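Side-chain contacts in Alpha/beta hydrolase fold protein (Nakamurella multipartita, PDB 4Y7D), which probably works as a hydrolase of the alpha/beta hydrolase fold, though its substrate is not established: residues Gly49-Met52 / Ala53-Leu56; Asp198-Arg201 / Phe202-Leu206. All coordinates share one frame; numbering follows the deposited sequence.

Contact 1 of 2, residues Gly49-Met52 / Ala53-Leu56; sequences GLAM and ARFL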
ATOM      1  N   GLY A  49      -4.346   4.471   3.031  1.00 19.44           N
ATOM      2  CA  GLY A  49      -4.101   3.510   4.105  1.00 19.09           C
ATOM      3  C   GLY A  49      -5.366   3.065   4.816  1.00 18.74           C
ATOM      4  O   GLY A  49      -5.518   1.894   5.128  1.00 18.77           O
ATOM      5  N   LEU A  50      -6.271   3.982   5.102  1.00 19.64           N
ATOM      6  CA  LEU A  50      -7.492   3.581   5.765  1.00 19.99           C
ATOM      7  C   LEU A  50      -8.343   2.675   4.891  1.00 19.91           C
ATOM      8  O   LEU A  50      -9.040   1.777   5.404  1.00 20.05           O
ATOM      9  CB  LEU A  50      -8.314   4.830   6.161  1.00 20.79           C
ATOM     10  CG  LEU A  50      -7.823   5.579   7.389  1.00 22.77           C
ATOM     11  CD1 LEU A  50      -8.439   6.974   7.515  1.00 25.03           C
ATOM     12  CD2 LEU A  50      -8.139   4.777   8.658  1.00 22.58           C
ATOM     13  N   ALA A  51      -8.340   2.925   3.595  1.00 19.78           N
ATOM     14  CA  ALA A  51      -9.074   2.084   2.659  1.00 19.99           C
ATOM     15  C   ALA A  51      -8.466   0.678   2.631  1.00 20.31           C
ATOM     16  O   ALA A  51      -9.185  -0.330   2.708  1.00 18.80           O
ATOM     17  CB  ALA A  51      -9.053   2.698   1.258  1.00 20.78           C
HETATM   18  N   MSE A  52      -7.136   0.614   2.610  1.00 19.10           N
HETATM   19  CA  MSE A  52      -6.414  -0.668   2.739  1.00 19.06           C
HETATM   20  C   MSE A  52      -6.775  -1.410   4.051  1.00 19.86           C
HETATM   21  O   MSE A  52      -6.859  -2.639   4.064  1.00 18.61           O
HETATM   22  CB  MSE A  52      -4.913  -0.458   2.725  1.00 18.98           C
HETATM   23  CG  MSE A  52      -4.349   0.027   1.385  1.00 19.75           C
HETATM   24 SE   MSE A  52      -2.461   0.622   1.625  0.65 20.64          SE
HETATM   25  CE  MSE A  52      -1.696  -1.003   2.331  1.00 18.91           C
ATOM     26  N   ALA A  53      -6.949  -0.648   5.138  1.00 19.64           N
ATOM     27  CA  ALA A  53      -7.114  -1.187   6.489  1.00 19.98           C
ATOM     28  C   ALA A  53      -8.524  -1.616   6.796  1.00 21.49           C
ATOM     29  O   ALA A  53      -8.733  -2.296   7.826  1.00 20.01           O
ATOM     30  CB  ALA A  53      -6.700  -0.172   7.530  1.00 21.05           C
ATOM     31  N   ARG A  54      -9.525  -1.219   6.004  1.00 20.96           N
ATOM     32  CA  ARG A  54     -10.900  -1.539   6.452  1.00 22.69           C
ATOM     33  C   ARG A  54     -11.134  -3.011   6.734  1.00 22.01           C
ATOM     34  O   ARG A  54     -11.844  -3.361   7.707  1.00 22.32           O
ATOM     35  CB  ARG A  54     -11.985  -1.074   5.470  1.00 26.27           C
ATOM     36  CG  ARG A  54     -12.237   0.420   5.466  1.00 30.33           C
ATOM     37  CD  ARG A  54     -13.500   0.720   4.632  1.00 33.36           C
ATOM     38  NE  ARG A  54     -13.676   2.156   4.656  1.00 37.53           N
ATOM     39  CZ  ARG A  54     -13.222   3.008   3.723  1.00 37.98           C
ATOM     40  NH1 ARG A  54     -12.653   2.578   2.601  1.00 34.66           N
ATOM     41  NH2 ARG A  54     -13.433   4.312   3.897  1.00 40.68           N
ATOM     42  N   PHE A  55     -10.611  -3.892   5.895  1.00 21.03           N
ATOM     43  CA  PHE A  55     -10.869  -5.327   6.127  1.00 21.54           C
ATOM     44  C   PHE A  55     -10.281  -5.801   7.481  1.00 21.72           C
ATOM     45  O   PHE A  55     -10.806  -6.713   8.108  1.00 22.73           O
ATOM     46  CB  PHE A  55     -10.373  -6.188   4.949  1.00 22.31           C
ATOM     47  CG  PHE A  55      -8.893  -6.483   4.974  1.00 21.90           C
ATOM     48  CD1 PHE A  55      -7.959  -5.554   4.494  1.00 21.78           C
ATOM     49  CD2 PHE A  55      -8.414  -7.715   5.438  1.00 23.13           C
ATOM     50  CE1 PHE A  55      -6.606  -5.838   4.499  1.00 20.97           C
ATOM     51  CE2 PHE A  55      -7.068  -7.996   5.422  1.00 21.03           C
ATOM     52  CZ  PHE A  55      -6.152  -7.051   4.944  1.00 21.80           C
ATOM     53  N   LEU A  56      -9.181  -5.190   7.921  1.00 20.68           N
ATOM     54  CA  LEU A  56      -8.527  -5.556   9.163  1.00 21.82           C
ATOM     55  C   LEU A  56      -9.390  -5.171  10.348  1.00 22.07           C
ATOM     56  O   LEU A  56      -9.626  -5.976  11.281  1.00 21.87           O
ATOM     57  CB  LEU A  56      -7.162  -4.858   9.260  1.00 21.57           C
ATOM     58  CG  LEU A  56      -6.082  -5.361   8.303  1.00 22.64           C
ATOM     59  CD1 LEU A  56      -4.844  -4.469   8.403  1.00 23.53           C
ATOM     60  CD2 LEU A  56      -5.662  -6.803   8.505  1.00 22.98           C
TER
HETATM   61  O   HOH W   1      -9.967  -3.099   3.197  1.00 20.49           O
HETATM   62  O   HOH W   2     -11.837   0.282   1.660  1.00 32.31           O
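Gly-49 begins the contact with its carbonyl: Ala-53 N donates to Gly-49 O over 2.9 Å, the i to i+4 bond of an alpha helix, though bent to 135° at the hydrogen. The same amide makes a second, weak bond to Leu-50 O, and the CG methylene of Arg-54 packs against this oxygen at 3.5 Å. Ala-51 is where the helix opens. From the backbone of the next turn Ala-51 O receives a weak bond, from Arg-54 N at 3.4 Å, and two waters also donate to it. At the kink the amides of Phe-55 and Leu-56 lack a bond to the preceding turn; water 1 bridges the first, donating to Ala-51 O and accepting from Phe-55 N, each at 2.9 Å. Water 2 lies in the plane of the Arg-54 guanidinium, at its edge, accepting from NH1 across 2.6 Å. With its aliphatic chain extended from CG to NE, Arg-54 runs back along the helix until NH1 comes 3.8 Å from Ala-51 CB; its salt-bridge partner is Glu-205. Helix 46-58 is the crossover of the beta-alpha-beta unit joining strands 35-39 and 62-66, and its sheet side carries Met-52, a selenomethionine, bent at chi3 and packed on Val-38, Leu-104 and Trp-106. Met-52 O faces the ring edge of Phe-55, near the ring plane and 3.1 Å from CD1, and accepts from Trp-282 NE1. Phe-55 holds CG between its backbone N and carbonyl carbon (chi1 81°), which swings the ring back toward that oxygen, while Phe-281 meets it edge-to-face.

Contact 2 of 2, residues Asp198-Arg201 / Phe202-Leu206; sequences DKER and FTLEL
Thr-203 turns its hydroxyl back onto the preceding turn, where OG1 donates to Lys-199 O at 2.8 Å. The backbone N of Thr-203 reaches the same oxygen at 3.0 Å from the opposite face of the carbonyl plane, so two donors grip Lys-199 O. With chi1 at -54°, OG1 stands beside the backbone N, anti to the carbonyl carbon, and faces Lys-199 O. A turn of the helix apart, Glu-200 and Leu-204 lie side by side and point the same way, the CG methylene of Glu-200 resting 3.8 Å from Leu-204 CD1. Arg-201 and Glu-205 run alongside each other too: the carboxylate oxygen OE2 of Glu-205 rests 3.4 Å from the aliphatic CG of Arg-201, but the charged groups do not touch, and each has its own partner. In the conformer modelled here, one of two, the bend at chi3 brings Arg-201 NH1 to 3.2 Å from Asp-198 OD1, a salt bridge with a weak hydrogen bond; the Glu-205 carboxylate turns to Arg-54. Beneath the side chains the regular i to i+4 ladder of an alpha helix sets their spacing, with Phe-202 N on Asp-198 O, Leu-204 N on Glu-200 O and Glu-205 N on Arg-201 O. Phe-202 also offers one ring face to Leu-206 CD2, 3.5 Å above the plane and offset toward the rim. Near the start of the helix, Asp-196 accepts from Asp-198 N and forms a salt bridge with Lys-199 NZ. Helix 197-209 belongs to the helical insertion between strands 124-130 and 242-247, consistent with the cap of the fold: Leu-204 packs on helix 167-177, Thr-203 on Ile-193 of helix 183-194, Phe-202 stacks on Trp-282 of helix 280-283, and Leu-206 lies against helix 46-58.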
ATOM      1  N   ASP A 198     -18.194  -2.556  -0.979  1.00 29.37           N
ATOM      2  CA  ASP A 198     -16.859  -2.409  -0.362  1.00 28.95           C
ATOM      3  C   ASP A 198     -15.794  -2.291  -1.414  1.00 26.65           C
ATOM      4  O   ASP A 198     -14.840  -1.501  -1.272  1.00 25.90           O
ATOM      5  CB  ASP A 198     -16.536  -3.571   0.589  1.00 31.25           C
ATOM      6  CG  ASP A 198     -17.455  -3.605   1.806  1.00 34.57           C
ATOM      7  OD1 ASP A 198     -17.925  -2.547   2.229  1.00 37.76           O
ATOM      8  OD2 ASP A 198     -17.711  -4.701   2.334  1.00 38.23           O
ATOM      9  N   LYS A 199     -15.944  -3.076  -2.482  1.00 25.62           N
ATOM     10  CA  LYS A 199     -15.004  -3.016  -3.587  1.00 23.91           C
ATOM     11  C   LYS A 199     -15.100  -1.690  -4.310  1.00 23.83           C
ATOM     12  O   LYS A 199     -14.058  -1.114  -4.691  1.00 23.05           O
ATOM     13  CB  LYS A 199     -15.209  -4.164  -4.563  1.00 24.62           C
ATOM     14  CG  LYS A 199     -14.747  -5.499  -4.019  1.00 25.23           C
ATOM     15  CD  LYS A 199     -14.879  -6.625  -5.022  1.00 26.44           C
ATOM     16  CE  LYS A 199     -14.195  -7.872  -4.484  1.00 27.96           C
ATOM     17  NZ  LYS A 199     -15.250  -8.684  -3.852  1.00 30.98           N
ATOM     18  N   GLU A 200     -16.329  -1.195  -4.489  1.00 24.70           N
ATOM     19  CA  GLU A 200     -16.531   0.086  -5.192  1.00 25.49           C
ATOM     20  C   GLU A 200     -15.883   1.206  -4.394  1.00 25.23           C
ATOM     21  O   GLU A 200     -15.130   2.022  -4.937  1.00 24.62           O
ATOM     22  CB  GLU A 200     -18.028   0.376  -5.387  1.00 26.86           C
ATOM     23  CG  GLU A 200     -18.302   1.707  -6.100  1.00 28.14           C
ATOM     24  CD  GLU A 200     -19.758   1.971  -6.347  1.00 29.95           C
ATOM     25  OE1 GLU A 200     -20.622   1.062  -6.170  1.00 33.01           O
ATOM     26  OE2 GLU A 200     -20.059   3.109  -6.752  1.00 31.32           O
ATOM     27  N   ARG A 201     -16.186   1.251  -3.104  1.00 25.46           N
ATOM     28  CA  ARG A 201     -15.647   2.286  -2.248  0.60 26.37           C
ATOM     29  C   ARG A 201     -14.126   2.248  -2.239  1.00 25.41           C
ATOM     30  O   ARG A 201     -13.484   3.307  -2.368  1.00 24.61           O
ATOM     31  CB  ARG A 201     -16.195   2.160  -0.823  0.60 28.64           C
ATOM     32  CG  ARG A 201     -15.549   3.141   0.137  0.60 30.24           C
ATOM     33  CD  ARG A 201     -16.172   3.117   1.528  0.60 32.84           C
ATOM     34  NE  ARG A 201     -16.340   1.750   2.030  0.60 35.17           N
ATOM     35  CZ  ARG A 201     -16.872   1.453   3.212  0.60 37.86           C
ATOM     36  NH1 ARG A 201     -16.995   0.192   3.562  0.60 38.75           N
ATOM     37  NH2 ARG A 201     -17.254   2.417   4.050  0.60 39.82           N
ATOM     38  N   PHE A 202     -13.539   1.045  -2.098  1.00 22.62           N
ATOM     39  CA  PHE A 202     -12.084   0.926  -2.096  1.00 21.91           C
ATOM     40  C   PHE A 202     -11.493   1.492  -3.375  1.00 21.77           C
ATOM     41  O   PHE A 202     -10.514   2.281  -3.337  1.00 20.48           O
ATOM     42  CB  PHE A 202     -11.617  -0.542  -1.955  1.00 21.28           C
ATOM     43  CG  PHE A 202     -10.139  -0.710  -2.032  1.00 21.29           C
ATOM     44  CD1 PHE A 202      -9.344  -0.608  -0.887  1.00 21.16           C
ATOM     45  CD2 PHE A 202      -9.511  -0.970  -3.239  1.00 21.08           C
ATOM     46  CE1 PHE A 202      -7.979  -0.735  -0.954  1.00 20.94           C
ATOM     47  CE2 PHE A 202      -8.130  -1.085  -3.312  1.00 20.91           C
ATOM     48  CZ  PHE A 202      -7.352  -0.972  -2.164  1.00 20.85           C
ATOM     49  N   THR A 203     -12.075   1.104  -4.517  1.00 21.90           N
ATOM     50  CA  THR A 203     -11.525   1.504  -5.796  1.00 22.59           C
ATOM     51  C   THR A 203     -11.559   3.027  -6.001  1.00 22.71           C
ATOM     52  O   THR A 203     -10.600   3.615  -6.506  1.00 22.66           O
ATOM     53  CB  THR A 203     -12.228   0.770  -6.966  1.00 23.36           C
ATOM     54  OG1 THR A 203     -12.181  -0.643  -6.745  1.00 23.58           O
ATOM     55  CG2 THR A 203     -11.545   1.090  -8.304  1.00 23.73           C
ATOM     56  N   LEU A 204     -12.682   3.639  -5.644  1.00 23.53           N
ATOM     57  CA  LEU A 204     -12.841   5.080  -5.780  1.00 24.35           C
ATOM     58  C   LEU A 204     -11.863   5.838  -4.888  1.00 24.22           C
ATOM     59  O   LEU A 204     -11.200   6.818  -5.342  1.00 24.49           O
ATOM     60  CB  LEU A 204     -14.293   5.475  -5.468  1.00 25.64           C
ATOM     61  CG  LEU A 204     -15.363   4.904  -6.388  1.00 26.44           C
ATOM     62  CD1 LEU A 204     -16.748   5.198  -5.831  1.00 27.56           C
ATOM     63  CD2 LEU A 204     -15.241   5.439  -7.801  1.00 27.70           C
ATOM     64  N   GLU A 205     -11.703   5.364  -3.658  1.00 23.50           N
ATOM     65  CA  GLU A 205     -10.764   6.023  -2.739  1.00 23.59           C
ATOM     66  C   GLU A 205      -9.329   5.954  -3.244  1.00 22.93           C
ATOM     67  O   GLU A 205      -8.612   6.952  -3.195  1.00 22.43           O
ATOM     68  CB  GLU A 205     -10.929   5.473  -1.339  1.00 24.58           C
ATOM     69  CG  GLU A 205     -12.239   5.978  -0.762  1.00 26.93           C
ATOM     70  CD  GLU A 205     -12.566   5.496   0.639  1.00 28.95           C
ATOM     71  OE1 GLU A 205     -11.747   4.774   1.207  1.00 28.44           O
ATOM     72  OE2 GLU A 205     -13.677   5.833   1.144  1.00 29.56           O
ATOM     73  N   LEU A 206      -8.917   4.777  -3.732  1.00 22.60           N
ATOM     74  CA  LEU A 206      -7.557   4.604  -4.223  1.00 21.68           C
ATOM     75  C   LEU A 206      -7.337   5.357  -5.525  1.00 23.15           C
ATOM     76  O   LEU A 206      -6.220   5.925  -5.726  1.00 23.23           O
ATOM     77  CB  LEU A 206      -7.195   3.116  -4.357  1.00 22.62           C
ATOM     78  CG  LEU A 206      -6.564   2.527  -3.088  1.00 22.57           C
ATOM     79  CD1 LEU A 206      -5.223   3.224  -2.872  1.00 23.44           C
ATOM     80  CD2 LEU A 206      -7.413   2.663  -1.848  1.00 22.85           C
TER

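In the fold
From the N terminus, the chain lays down strand 35-39 and enters helix 46-58, where contact 1 links successive turns before strand 62-66 follows. Contact 2 comes much later, in helix 197-209 of the helical insertion between strands 124-130 and 242-247, consistent with the cap of the fold. Each contact is local to one helix and closes no long loop; they stand in series, neither nested nor crossed. In space their centres are about 11 Å apart and the two helices touch. Arg-54 NH1 and Glu-205 OE1 form a salt bridge of 2.8 Å, and Ala-51 CB packs against Leu-206 CD2 at 3.5 Å, joining the sheet-packed crossover helix of the core to the insertion.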